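Local coordinates for protein mandelate racemase/muconate lactonizing enzyme (PDB 2QDD) that is of unknown function but, as a magnesium-binding member of the mandelate racemase/muconate lactonizing enzyme family, probably acts on a carboxylate substrate, at residues R91-Q96 / Y102-I107; A166-G169 / Q175-A178. One frame throughout, in Å; residues are numbered along the deposited sequence.

Contact 1 (R91-Q96 / Y102-I107); sequences RVMDLQ and YVKSPI
The helical hairpin of the N-terminal capping domain closes here, where Met93 and Asp94 near the end of helix 86-96 meet Lys104 and Ile107 in the first turns of helix 101-119. The chain reverses within a few residues, and the two short helical segments run nearly antiparallel, at 156°, with their axes 11.0 Å apart. Met93 lies between the helices: its SD is 3.7 Å from Ile107 CG2 and touches Lys104 CG equally closely. The Met93 side chain bends at its last torsion (chi3 -73°), which brings Met93 CE to 3.8 Å from Lys104 O.

Lys104 and Met93 lie alongside each other, pointing opposite ways, the lysine methylenes packed against the thioether. The Lys104 side chain then meets that of Asp94 at about a right angle. There NZ forms a salt bridge of 2.7 Å with Asp94 OD1, on the anti lone pair, while Lys104 CE passes 3.4 Å from Met93 O. In this alpha-alpha hairpin of the enolase-type N-terminal domain, the same NZ also bonds the carbonyl oxygens of Leu97 and Gly99 in the connection, so one buried lysine ties the turn to the helix before it. Asp94 OD2 is taken by Arg276 in a second salt bridge, leading from the hairpin to helix 274-287 of the barrel domain. Met93 also packs on Leu78 of helix 64-78.

Contact 2 (A166-G169 / Q175-A178); sequences AKIG and QDIA
Asp176 lays its carboxylate against the backbone of Ile168 and Gly169, just past the end of strand 163-167. OD1 accepts the hydrogen bond from Gly169 N at 3.2 Å; the N-H points almost straight at it, at 166°, yet reaches the syn side of the oxygen from 29° out of the carboxylate plane. The other oxygen, OD2, lies 3.5 Å from Gly169 CA, so the whole carboxylate sits beside the glycine. Asp176 CG stands anti to its own carbonyl carbon (chi1 -83°), which turns the acid from the first turn of the helix toward the loop.

This is the start of a beta-alpha-beta unit of the TIM-type barrel: strand 163-167 ends, the chain turns through Gly169, and helix 173-185 leads back to strand 192-196. Gly169 has a positive phi, and at its backbone angles a beta carbon would jam against the carbonyl oxygen of Ile168.

Ile168 contributes its branch point, with CB 3.5 Å from Asp176 OD1, the aliphatic side chain crossing the acid at a slant. Beyond that contact Ile168 packs on Phe195 of the next strand and on Ile180 of the helix. The strongest partner of the acid is Arg179, further along the helix, which forms a salt bridge with OD1, while Trp201 NE1 hydrogen-bonds OD2. With both oxygens bound in this way, the rotation of the carboxylate is fixed, and the neighbouring arginine would be expected to keep it ionised. On the strand itself, Lys167 NZ makes a salt bridge with the magnesium ligand Asp196.

Contact 1 belongs to the N-terminal capping domain and contact 2 to the barrel domain, on opposite sides of the centre of the chain. Their centres are 38 Å apart and their nearest atoms about 19 Å, so neither touches the other, and contact 1 closes before contact 2 opens along the chain. Only contact 2 adjoins the magnesium site: the side chain of Ile168 is about 6 Å from that of Asp196 and about 8 Å from that of Glu220, although no metal is bound to this chain in the model. Contact 1 lies away from that site; its segments also reach a second subunit, where Gln96 O and Tyr102 OH hydrogen-bond His57 and His100 of that chain.

Contact 1 (R91-Q96 / Y102-I107)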
loop_
_atom_site.group_PDB
_atom_site.type_symbol
_atom_site.label_atom_id
_atom_site.label_comp_id
_atom_site.label_asym_id
_atom_site.label_seq_id
_atom_site.Cartn_x
_atom_site.Cartn_y
_atom_site.Cartn_z
ATOM N N ARG A 91 1.812 -30.585 -17.994
ATOM C CA ARG A 91 0.506 -30.050 -18.389
ATOM C C ARG A 91 -0.621 -31.080 -18.383
ATOM O O ARG A 91 -1.690 -30.819 -17.838
ATOM C CB ARG A 91 0.587 -29.374 -19.760
ATOM C CG ARG A 91 1.229 -28.000 -19.717
ATOM C CD ARG A 91 1.012 -27.235 -21.012
ATOM N NE ARG A 91 1.856 -27.707 -22.113
ATOM C CZ ARG A 91 3.128 -27.356 -22.317
ATOM N NH1 ARG A 91 3.755 -26.524 -21.486
ATOM N NH2 ARG A 91 3.781 -27.850 -23.366
ATOM N N VAL A 92 -0.371 -32.239 -18.992
ATOM C CA VAL A 92 -1.312 -33.363 -18.981
ATOM C C VAL A 92 -1.660 -33.821 -17.560
ATOM O O VAL A 92 -2.842 -33.918 -17.220
ATOM C CB VAL A 92 -0.801 -34.545 -19.856
ATOM C CG1 VAL A 92 -1.660 -35.794 -19.656
ATOM C CG2 VAL A 92 -0.784 -34.138 -21.337
ATOM N N MET A 93 -0.637 -34.070 -16.735
ATOM C CA MET A 93 -0.828 -34.396 -15.317
ATOM C C MET A 93 -1.671 -33.362 -14.556
ATOM O O MET A 93 -2.549 -33.733 -13.777
ATOM C CB MET A 93 0.516 -34.579 -14.602
ATOM C CG MET A 93 1.338 -35.784 -15.047
ATOM S SD MET A 93 2.617 -36.212 -13.846
ATOM C CE MET A 93 3.807 -34.890 -14.081
ATOM N N ASP A 94 -1.403 -32.076 -14.793
ATOM C CA ASP A 94 -2.143 -30.983 -14.142
ATOM C C ASP A 94 -3.581 -30.861 -14.649
ATOM O O ASP A 94 -4.472 -30.464 -13.905
ATOM C CB ASP A 94 -1.418 -29.643 -14.326
ATOM C CG ASP A 94 -0.142 -29.536 -13.492
ATOM O OD1 ASP A 94 0.015 -30.272 -12.496
ATOM O OD2 ASP A 94 0.709 -28.691 -13.834
ATOM N N LEU A 95 -3.783 -31.195 -15.919
ATOM C CA LEU A 95 -5.108 -31.262 -16.532
ATOM C C LEU A 95 -5.942 -32.405 -15.953
ATOM O O LEU A 95 -7.139 -32.248 -15.703
ATOM C CB LEU A 95 -4.973 -31.449 -18.046
ATOM C CG LEU A 95 -5.745 -30.508 -18.965
ATOM C CD1 LEU A 95 -4.987 -30.315 -20.274
ATOM C CD2 LEU A 95 -7.148 -31.037 -19.223
ATOM N N GLN A 96 -5.300 -33.553 -15.742
ATOM C CA GLN A 96 -6.020 -34.789 -15.463
ATOM C C GLN A 96 -6.184 -35.039 -13.974
ATOM O O GLN A 96 -7.082 -35.768 -13.559
ATOM C CB GLN A 96 -5.350 -35.990 -16.142
ATOM C CG GLN A 96 -5.406 -35.984 -17.684
ATOM C CD GLN A 96 -6.820 -35.945 -18.260
ATOM O OE1 GLN A 96 -7.780 -36.413 -17.646
ATOM N NE2 GLN A 96 -6.947 -35.389 -19.455
ATOM N N TYR A 102 2.625 -34.488 -4.782
ATOM C CA TYR A 102 3.282 -35.706 -4.319
ATOM C C TYR A 102 3.119 -36.916 -5.237
ATOM O O TYR A 102 3.997 -37.776 -5.281
ATOM C CB TYR A 102 2.831 -36.052 -2.904
ATOM C CG TYR A 102 1.389 -36.518 -2.735
ATOM C CD1 TYR A 102 1.097 -37.857 -2.456
ATOM C CD2 TYR A 102 0.325 -35.619 -2.803
ATOM C CE1 TYR A 102 -0.220 -38.291 -2.273
ATOM C CE2 TYR A 102 -0.992 -36.043 -2.624
ATOM C CZ TYR A 102 -1.257 -37.378 -2.358
ATOM O OH TYR A 102 -2.562 -37.792 -2.169
ATOM N N VAL A 103 1.999 -36.968 -5.953
ATOM C CA VAL A 103 1.762 -37.968 -6.994
ATOM C C VAL A 103 2.634 -37.678 -8.212
ATOM O O VAL A 103 3.180 -38.594 -8.837
ATOM C CB VAL A 103 0.262 -38.006 -7.404
ATOM C CG1 VAL A 103 0.038 -38.915 -8.608
ATOM C CG2 VAL A 103 -0.596 -38.459 -6.228
ATOM N N LYS A 104 2.775 -36.392 -8.521
ATOM C CA LYS A 104 3.350 -35.944 -9.780
ATOM C C LYS A 104 4.868 -36.031 -9.823
ATOM O O LYS A 104 5.445 -36.185 -10.901
ATOM C CB LYS A 104 2.901 -34.519 -10.079
ATOM C CG LYS A 104 1.559 -34.470 -10.756
ATOM C CD LYS A 104 0.822 -33.223 -10.394
ATOM C CE LYS A 104 -0.532 -33.223 -11.045
ATOM N NZ LYS A 104 -1.232 -31.936 -10.752
ATOM N N SER A 105 5.493 -35.936 -8.649
ATOM C CA SER A 105 6.952 -35.862 -8.527
ATOM C C SER A 105 7.715 -37.113 -9.004
ATOM O O SER A 105 8.687 -36.982 -9.738
ATOM C CB SER A 105 7.370 -35.436 -7.107
ATOM O OG SER A 105 8.781 -35.413 -6.945
ATOM N N PRO A 106 7.283 -38.339 -8.585
ATOM C CA PRO A 106 7.999 -39.472 -9.207
ATOM C C PRO A 106 7.776 -39.689 -10.709
ATOM O O PRO A 106 8.672 -40.208 -11.373
ATOM C CB PRO A 106 7.493 -40.686 -8.419
ATOM C CG PRO A 106 6.178 -40.286 -7.898
ATOM C CD PRO A 106 6.294 -38.826 -7.598
ATOM N N ILE A 107 6.605 -39.305 -11.233
ATOM C CA ILE A 107 6.341 -39.371 -12.673
ATOM C C ILE A 107 7.255 -38.439 -13.466
ATOM O O ILE A 107 7.835 -38.837 -14.480
ATOM C CB ILE A 107 4.865 -39.075 -13.021
ATOM C CG1 ILE A 107 3.933 -40.036 -12.277
ATOM C CG2 ILE A 107 4.635 -39.176 -14.539
ATOM C CD1 ILE A 107 2.506 -39.563 -12.149
#

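Contact 2 (A166-G169 / Q175-A178)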
loop_
_atom_site.group_PDB
_atom_site.type_symbol
_atom_site.label_atom_id
_atom_site.label_comp_id
_atom_site.label_asym_id
_atom_site.label_seq_id
_atom_site.Cartn_x
_atom_site.Cartn_y
_atom_site.Cartn_z
ATOM N N ALA A 166 19.441 -27.479 13.898
ATOM C CA ALA A 166 19.021 -27.651 15.283
ATOM C C ALA A 166 17.505 -27.549 15.410
ATOM O O ALA A 166 16.907 -26.530 15.061
ATOM C CB ALA A 166 19.706 -26.627 16.173
ATOM N N LYS A 167 16.890 -28.614 15.909
ATOM C CA LYS A 167 15.433 -28.707 15.975
ATOM C C LYS A 167 14.926 -28.145 17.303
ATOM O O LYS A 167 15.165 -28.721 18.366
ATOM C CB LYS A 167 14.970 -30.154 15.783
ATOM C CG LYS A 167 15.650 -30.898 14.646
ATOM C CD LYS A 167 14.990 -30.630 13.306
ATOM C CE LYS A 167 15.917 -31.014 12.159
ATOM N NZ LYS A 167 15.326 -30.668 10.835
ATOM N N ILE A 168 14.246 -27.003 17.231
ATOM C CA ILE A 168 13.670 -26.354 18.408
ATOM C C ILE A 168 12.156 -26.213 18.236
ATOM O O ILE A 168 11.590 -26.722 17.265
ATOM C CB ILE A 168 14.318 -24.974 18.687
ATOM C CG1 ILE A 168 14.183 -24.053 17.471
ATOM C CG2 ILE A 168 15.784 -25.135 19.106
ATOM C CD1 ILE A 168 14.287 -22.594 17.799
ATOM N N GLY A 169 11.503 -25.534 19.178
ATOM C CA GLY A 169 10.056 -25.323 19.118
ATOM C C GLY A 169 9.304 -25.966 20.269
ATOM O O GLY A 169 9.897 -26.640 21.115
ATOM N N GLN A 175 12.818 -22.022 27.409
ATOM C CA GLN A 175 13.739 -23.094 27.032
ATOM C C GLN A 175 14.258 -22.993 25.596
ATOM O O GLN A 175 15.378 -23.418 25.318
ATOM C CB GLN A 175 13.165 -24.488 27.338
ATOM C CG GLN A 175 11.862 -24.844 26.618
ATOM C CD GLN A 175 11.227 -26.138 27.130
ATOM O OE1 GLN A 175 11.182 -26.391 28.336
ATOM N NE2 GLN A 175 10.728 -26.957 26.208
ATOM N N ASP A 176 13.453 -22.427 24.695
ATOM C CA ASP A 176 13.910 -22.106 23.338
ATOM C C ASP A 176 14.964 -20.996 23.310
ATOM O O ASP A 176 15.924 -21.079 22.543
ATOM C CB ASP A 176 12.738 -21.750 22.416
ATOM C CG ASP A 176 12.053 -22.978 21.821
ATOM O OD1 ASP A 176 12.696 -24.050 21.706
ATOM O OD2 ASP A 176 10.861 -22.862 21.455
ATOM N N ILE A 177 14.784 -19.975 24.151
ATOM C CA ILE A 177 15.771 -18.902 24.318
ATOM C C ILE A 177 17.115 -19.465 24.795
ATOM O O ILE A 177 18.162 -19.149 24.220
ATOM C CB ILE A 177 15.251 -17.775 25.265
ATOM C CG1 ILE A 177 14.108 -17.008 24.600
ATOM C CG2 ILE A 177 16.361 -16.781 25.608
ATOM C CD1 ILE A 177 13.069 -16.442 25.557
ATOM N N ALA A 178 17.071 -20.326 25.813
ATOM C CA ALA A 178 18.277 -20.967 26.359
ATOM C C ALA A 178 18.949 -21.946 25.393
ATOM O O ALA A 178 20.172 -22.081 25.404
ATOM C CB ALA A 178 17.966 -21.656 27.681
#